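Local coordinates for PKS_KS domain-containing protein (Photorhabdus luminescens subsp. laumondii, PDB 6SMO), which probably acts as a 3-oxoacyl-[acyl-carrier-protein] synthase of the thiolase-like superfamily, with a pentaoxo-dodecanal chain bound in its pocket, at residues N339-N342 against E343-I347; A372-N375 against A376-V380. All coordinates share one frame; numbering follows the deposited sequence.

Interaction 1. Residues N339-N342 against E343-I347; sequences NDIN and ESNAI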
ATOM      1  N   ASN B 339      -0.233 -17.187  10.224  1.00 39.58           N
ATOM      2  CA  ASN B 339       0.648 -16.915   9.054  1.00 38.74           C
ATOM      3  C   ASN B 339       1.509 -18.145   8.735  1.00 37.98           C
ATOM      4  O   ASN B 339       1.584 -18.516   7.549  1.00 38.52           O
ATOM      5  CB  ASN B 339       1.554 -15.700   9.276  1.00 38.65           C
ATOM      6  CG  ASN B 339       2.468 -15.430   8.098  1.00 38.44           C
ATOM      7  OD1 ASN B 339       3.658 -15.735   8.149  1.00 38.24           O
ATOM      8  ND2 ASN B 339       1.920 -14.878   7.028  1.00 38.57           N
ATOM      9  N   ASP B 340       2.150 -18.730   9.751  1.00 37.47           N
ATOM     10  CA  ASP B 340       3.172 -19.801   9.591  1.00 37.64           C
ATOM     11  C   ASP B 340       2.505 -21.096   9.113  1.00 37.91           C
ATOM     12  O   ASP B 340       3.130 -21.807   8.302  1.00 37.53           O
ATOM     13  CB  ASP B 340       3.954 -20.016  10.890  1.00 37.64           C
ATOM     14  CG  ASP B 340       4.795 -18.823  11.313  1.00 37.25           C
ATOM     15  OD1 ASP B 340       4.666 -17.752  10.683  1.00 35.63           O
ATOM     16  OD2 ASP B 340       5.576 -18.976  12.272  1.00 37.24           O
ATOM     17  N   ILE B 341       1.298 -21.395   9.606  1.00 38.93           N
ATOM     18  CA  ILE B 341       0.487 -22.575   9.175  1.00 39.93           C
ATOM     19  C   ILE B 341       0.008 -22.346   7.734  1.00 39.54           C
ATOM     20  O   ILE B 341      -0.002 -23.323   6.957  1.00 39.07           O
ATOM     21  CB  ILE B 341      -0.677 -22.858  10.152  1.00 41.78           C
ATOM     22  CG1 ILE B 341      -1.334 -24.213   9.869  1.00 43.32           C
ATOM     23  CG2 ILE B 341      -1.704 -21.730  10.154  1.00 42.18           C
ATOM     24  CD1 ILE B 341      -2.173 -24.747  11.010  1.00 44.44           C
ATOM     25  N   ASN B 342      -0.349 -21.101   7.393  1.00 39.09           N
ATOM     26  CA  ASN B 342      -0.867 -20.690   6.058  1.00 39.24           C
ATOM     27  C   ASN B 342       0.200 -20.960   4.989  1.00 39.40           C
ATOM     28  O   ASN B 342      -0.152 -21.537   3.940  1.00 39.51           O
ATOM     29  CB  ASN B 342      -1.314 -19.224   6.055  1.00 38.81           C
ATOM     30  CG  ASN B 342      -1.721 -18.715   4.689  1.00 38.83           C
ATOM     31  OD1 ASN B 342      -0.873 -18.353   3.876  1.00 38.35           O
ATOM     32  ND2 ASN B 342      -3.018 -18.658   4.433  1.00 39.08           N
ATOM     33  N   GLU B 343       1.447 -20.557   5.252  1.00 39.44           N
ATOM     34  CA  GLU B 343       2.589 -20.666   4.302  1.00 39.68           C
ATOM     35  C   GLU B 343       3.020 -22.131   4.156  1.00 39.14           C
ATOM     36  O   GLU B 343       3.323 -22.540   3.019  1.00 39.08           O
ATOM     37  CB  GLU B 343       3.764 -19.805   4.770  1.00 40.43           C
ATOM     38  CG  GLU B 343       3.534 -18.318   4.579  1.00 41.05           C
ATOM     39  CD  GLU B 343       4.774 -17.469   4.788  1.00 41.51           C
ATOM     40  OE1 GLU B 343       5.247 -17.387   5.940  1.00 42.76           O
ATOM     41  OE2 GLU B 343       5.274 -16.904   3.796  1.00 42.19           O
ATOM     42  N   SER B 344       3.066 -22.878   5.265  1.00 38.62           N
ATOM     43  CA  SER B 344       3.462 -24.311   5.305  1.00 38.73           C
ATOM     44  C   SER B 344       2.523 -25.132   4.414  1.00 38.16           C
ATOM     45  O   SER B 344       3.031 -25.910   3.582  1.00 38.00           O
ATOM     46  CB  SER B 344       3.478 -24.833   6.719  1.00 39.56           C
ATOM     47  OG  SER B 344       4.446 -24.144   7.497  1.00 40.49           O
ATOM     48  N   ASN B 345       1.208 -24.947   4.578  1.00 37.75           N
ATOM     49  CA  ASN B 345       0.152 -25.659   3.807  1.00 37.51           C
ATOM     50  C   ASN B 345       0.157 -25.177   2.349  1.00 36.99           C
ATOM     51  O   ASN B 345      -0.182 -25.991   1.468  1.00 37.33           O
ATOM     52  CB  ASN B 345      -1.229 -25.489   4.447  1.00 37.41           C
ATOM     53  CG  ASN B 345      -1.374 -26.235   5.758  1.00 37.29           C
ATOM     54  OD1 ASN B 345      -0.790 -27.301   5.943  1.00 36.74           O
ATOM     55  ND2 ASN B 345      -2.158 -25.687   6.671  1.00 37.48           N
ATOM     56  N   ALA B 346       0.520 -23.913   2.106  1.00 36.49           N
ATOM     57  CA  ALA B 346       0.617 -23.306   0.755  1.00 37.02           C
ATOM     58  C   ALA B 346       1.739 -23.986  -0.041  1.00 37.27           C
ATOM     59  O   ALA B 346       1.491 -24.361  -1.204  1.00 37.38           O
ATOM     60  CB  ALA B 346       0.838 -21.817   0.859  1.00 36.96           C
ATOM     61  N   ILE B 347       2.918 -24.144   0.572  1.00 37.42           N
ATOM     62  CA  ILE B 347       4.113 -24.814  -0.029  1.00 37.74           C
ATOM     63  C   ILE B 347       3.787 -26.296  -0.257  1.00 38.37           C
ATOM     64  O   ILE B 347       4.210 -26.837  -1.298  1.00 37.76           O
ATOM     65  CB  ILE B 347       5.362 -24.617   0.856  1.00 37.44           C
ATOM     66  CG1 ILE B 347       5.773 -23.143   0.931  1.00 37.32           C
ATOM     67  CG2 ILE B 347       6.518 -25.488   0.382  1.00 37.34           C
ATOM     68  CD1 ILE B 347       6.635 -22.801   2.124  1.00 37.34           C
TER
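Four backbone bonds of the i to i+4 kind carry the helix from N339-N342 into E343-I347, the straightest being N345 N to I341 O at 3.1 Å, with an N-H...O angle of 164°. E343 N to N339 O and A346 N to N342 O are more bent, the latter the most. D340 O is gripped twice: S344 N lies 3.2 Å from it and S344 OG donates to it at 2.8 Å, the two arriving from opposite faces of its carbonyl plane. That second bond is possible because OG stands beside the backbone N (chi1 -63°) and faces back down the helix; serine is short enough for this, and its OG also bonds Y408.

Contacts between side chains are fewer. E343 passes slantwise by N339, while I341 and N345 run side by side with CG1 of I341 3.6 Å from ND2 of N345.

The polar ends look outward from the helix: the E343 carboxylate takes N-H groups of H332 and G333, D340 takes that of F251, and the N342 and N345 amides donate to carbonyls of P302 and A303. The buried D340, N342 and E343, and the partly exposed N345, thus find main-chain partners, which pins helix 337-350 to its surroundings.

Interaction 2. Residues A372-N375 against A376-V380; sequences AAAN and AIESV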
ATOM      1  N   ALA B 372       6.407  -3.496   5.513  1.00 30.82           N
ATOM      2  CA  ALA B 372       6.814  -3.401   4.094  1.00 30.68           C
ATOM      3  C   ALA B 372       8.331  -3.554   3.980  1.00 30.64           C
ATOM      4  O   ALA B 372       8.783  -4.279   3.091  1.00 31.18           O
ATOM      5  CB  ALA B 372       6.383  -2.070   3.548  1.00 30.47           C
ATOM      6  N   ALA B 373       9.079  -2.957   4.910  1.00 30.56           N
ATOM      7  CA  ALA B 373      10.557  -3.005   4.901  1.00 30.68           C
ATOM      8  C   ALA B 373      11.087  -4.441   5.018  1.00 30.71           C
ATOM      9  O   ALA B 373      12.145  -4.702   4.455  1.00 30.92           O
ATOM     10  CB  ALA B 373      11.117  -2.090   5.956  1.00 30.76           C
ATOM     11  N   ALA B 374      10.386  -5.322   5.738  1.00 30.66           N
ATOM     12  CA  ALA B 374      10.793  -6.730   5.945  1.00 30.58           C
ATOM     13  C   ALA B 374      10.925  -7.455   4.605  1.00 30.36           C
ATOM     14  O   ALA B 374      11.846  -8.245   4.481  1.00 30.57           O
ATOM     15  CB  ALA B 374       9.786  -7.424   6.819  1.00 30.69           C
ATOM     16  N   ASN B 375      10.036  -7.195   3.649  1.00 30.07           N
ATOM     17  CA  ASN B 375      10.120  -7.853   2.320  1.00 29.81           C
ATOM     18  C   ASN B 375      11.442  -7.507   1.635  1.00 29.60           C
ATOM     19  O   ASN B 375      12.078  -8.416   1.127  1.00 29.23           O
ATOM     20  CB  ASN B 375       9.000  -7.398   1.390  1.00 30.15           C
ATOM     21  CG  ASN B 375       7.630  -7.645   1.966  1.00 30.53           C
ATOM     22  OD1 ASN B 375       7.436  -8.594   2.712  1.00 30.98           O
ATOM     23  ND2 ASN B 375       6.679  -6.804   1.615  1.00 30.72           N
ATOM     24  N   ALA B 376      11.812  -6.228   1.653  1.00 29.45           N
ATOM     25  CA  ALA B 376      13.023  -5.665   1.009  1.00 29.65           C
ATOM     26  C   ALA B 376      14.284  -6.186   1.709  1.00 29.67           C
ATOM     27  O   ALA B 376      15.213  -6.611   0.998  1.00 29.67           O
ATOM     28  CB  ALA B 376      12.964  -4.158   1.031  1.00 29.76           C
ATOM     29  N   ILE B 377      14.311  -6.153   3.047  1.00 29.86           N
ATOM     30  CA  ILE B 377      15.470  -6.598   3.881  1.00 30.14           C
ATOM     31  C   ILE B 377      15.710  -8.095   3.629  1.00 30.47           C
ATOM     32  O   ILE B 377      16.884  -8.485   3.478  1.00 30.73           O
ATOM     33  CB  ILE B 377      15.245  -6.284   5.377  1.00 29.81           C
ATOM     34  CG1 ILE B 377      15.155  -4.777   5.636  1.00 29.62           C
ATOM     35  CG2 ILE B 377      16.328  -6.925   6.235  1.00 29.80           C
ATOM     36  CD1 ILE B 377      14.465  -4.415   6.931  1.00 29.62           C
ATOM     37  N   GLU B 378      14.637  -8.893   3.587  1.00 30.90           N
ATOM     38  CA  GLU B 378      14.683 -10.353   3.293  1.00 31.21           C
ATOM     39  C   GLU B 378      15.090 -10.575   1.831  1.00 30.96           C
ATOM     40  O   GLU B 378      15.763 -11.587   1.561  1.00 31.31           O
ATOM     41  CB  GLU B 378      13.332 -11.009   3.580  1.00 31.98           C
ATOM     42  CG  GLU B 378      13.036 -11.177   5.058  1.00 32.88           C
ATOM     43  CD  GLU B 378      11.581 -11.472   5.384  1.00 33.79           C
ATOM     44  OE1 GLU B 378      10.954 -12.257   4.643  1.00 35.11           O
ATOM     45  OE2 GLU B 378      11.075 -10.912   6.379  1.00 34.21           O
ATOM     46  N   SER B 379      14.683  -9.677   0.927  1.00 30.57           N
ATOM     47  CA  SER B 379      15.050  -9.688  -0.516  1.00 30.46           C
ATOM     48  C   SER B 379      16.546  -9.391  -0.683  1.00 30.57           C
ATOM     49  O   SER B 379      17.164  -9.993  -1.582  1.00 31.18           O
ATOM     50  CB  SER B 379      14.204  -8.726  -1.318  1.00 30.31           C
ATOM     51  OG  SER B 379      12.931  -9.288  -1.602  1.00 30.20           O
ATOM     52  N   VAL B 380      17.102  -8.494   0.141  1.00 30.31           N
ATOM     53  CA  VAL B 380      18.566  -8.192   0.187  1.00 30.24           C
ATOM     54  C   VAL B 380      19.298  -9.438   0.699  1.00 30.47           C
ATOM     55  O   VAL B 380      20.308  -9.826   0.078  1.00 30.74           O
ATOM     56  CB  VAL B 380      18.876  -6.952   1.051  1.00 29.92           C
ATOM     57  CG1 VAL B 380      20.359  -6.835   1.376  1.00 29.90           C
ATOM     58  CG2 VAL B 380      18.378  -5.671   0.398  1.00 29.89           C
TER
HETATM   59  O   HOH W   1       8.508 -10.701   4.108  1.00 24.04           O
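A373 and I377 meet one turn apart, the extended ethyl arm of I377 lying back along the helix so that its CD1 is 4.2 Å from A373 CB. Their backbones are joined as well: I377 N bonds A373 O at 3.0 Å, almost in line with the carbonyl. One residue further on, E378 N bonds A374 O, and the glutamate side chain, its CG beside the backbone N (chi1 -74°), turns back over that residue until OE2 is 3.7 Å from A374 CB. N375 O accepts two bonds, from S379 N at 2.9 Å and from S379 OG at 3.0 Å, the hydroxyl standing above the carbonyl plane.

A water joins the polar ends, donating to N375 OD1 (2.7 Å) and to E378 OE1 (2.9 Å). Further out, K364 forms a salt bridge with E378 OE2, while N375 donates through ND2 to C191 O and accepts at OD1 from S425. The small alanines suit close packing: A372 and A373 touch E219, and A376 touches A217 of strand 212-219.

C191, which N375 bonds, and H369, which A374 touches, both line the polyketide pocket. This buried helix, packed beside helix 193-206 and against strands 29-37 and 212-219, fits the central helical layer of the alpha-beta-alpha-beta-alpha thiolase fold.

Both contacts are local turns of a helix, but on different elements: interaction 1 on helix 337-350, between strands 326-330 and 360-361 in a beta-alpha-beta unit, interaction 2 on helix 372-388. Their centres lie 19 Å apart and their nearest atoms about 7 Å, without touching. Both are buried contacts. The centre of interaction 2 lies about 2 Å from the centre of the chain, where small alanines suit the close packing; that of interaction 1 lies about 18 Å from it, with I341 and N345 partly exposed and more polar side chains. Each has a serine returning to a carbonyl four residues earlier. Their glutamates differ: main-chain N-H groups receive one, a lysine and a water the other.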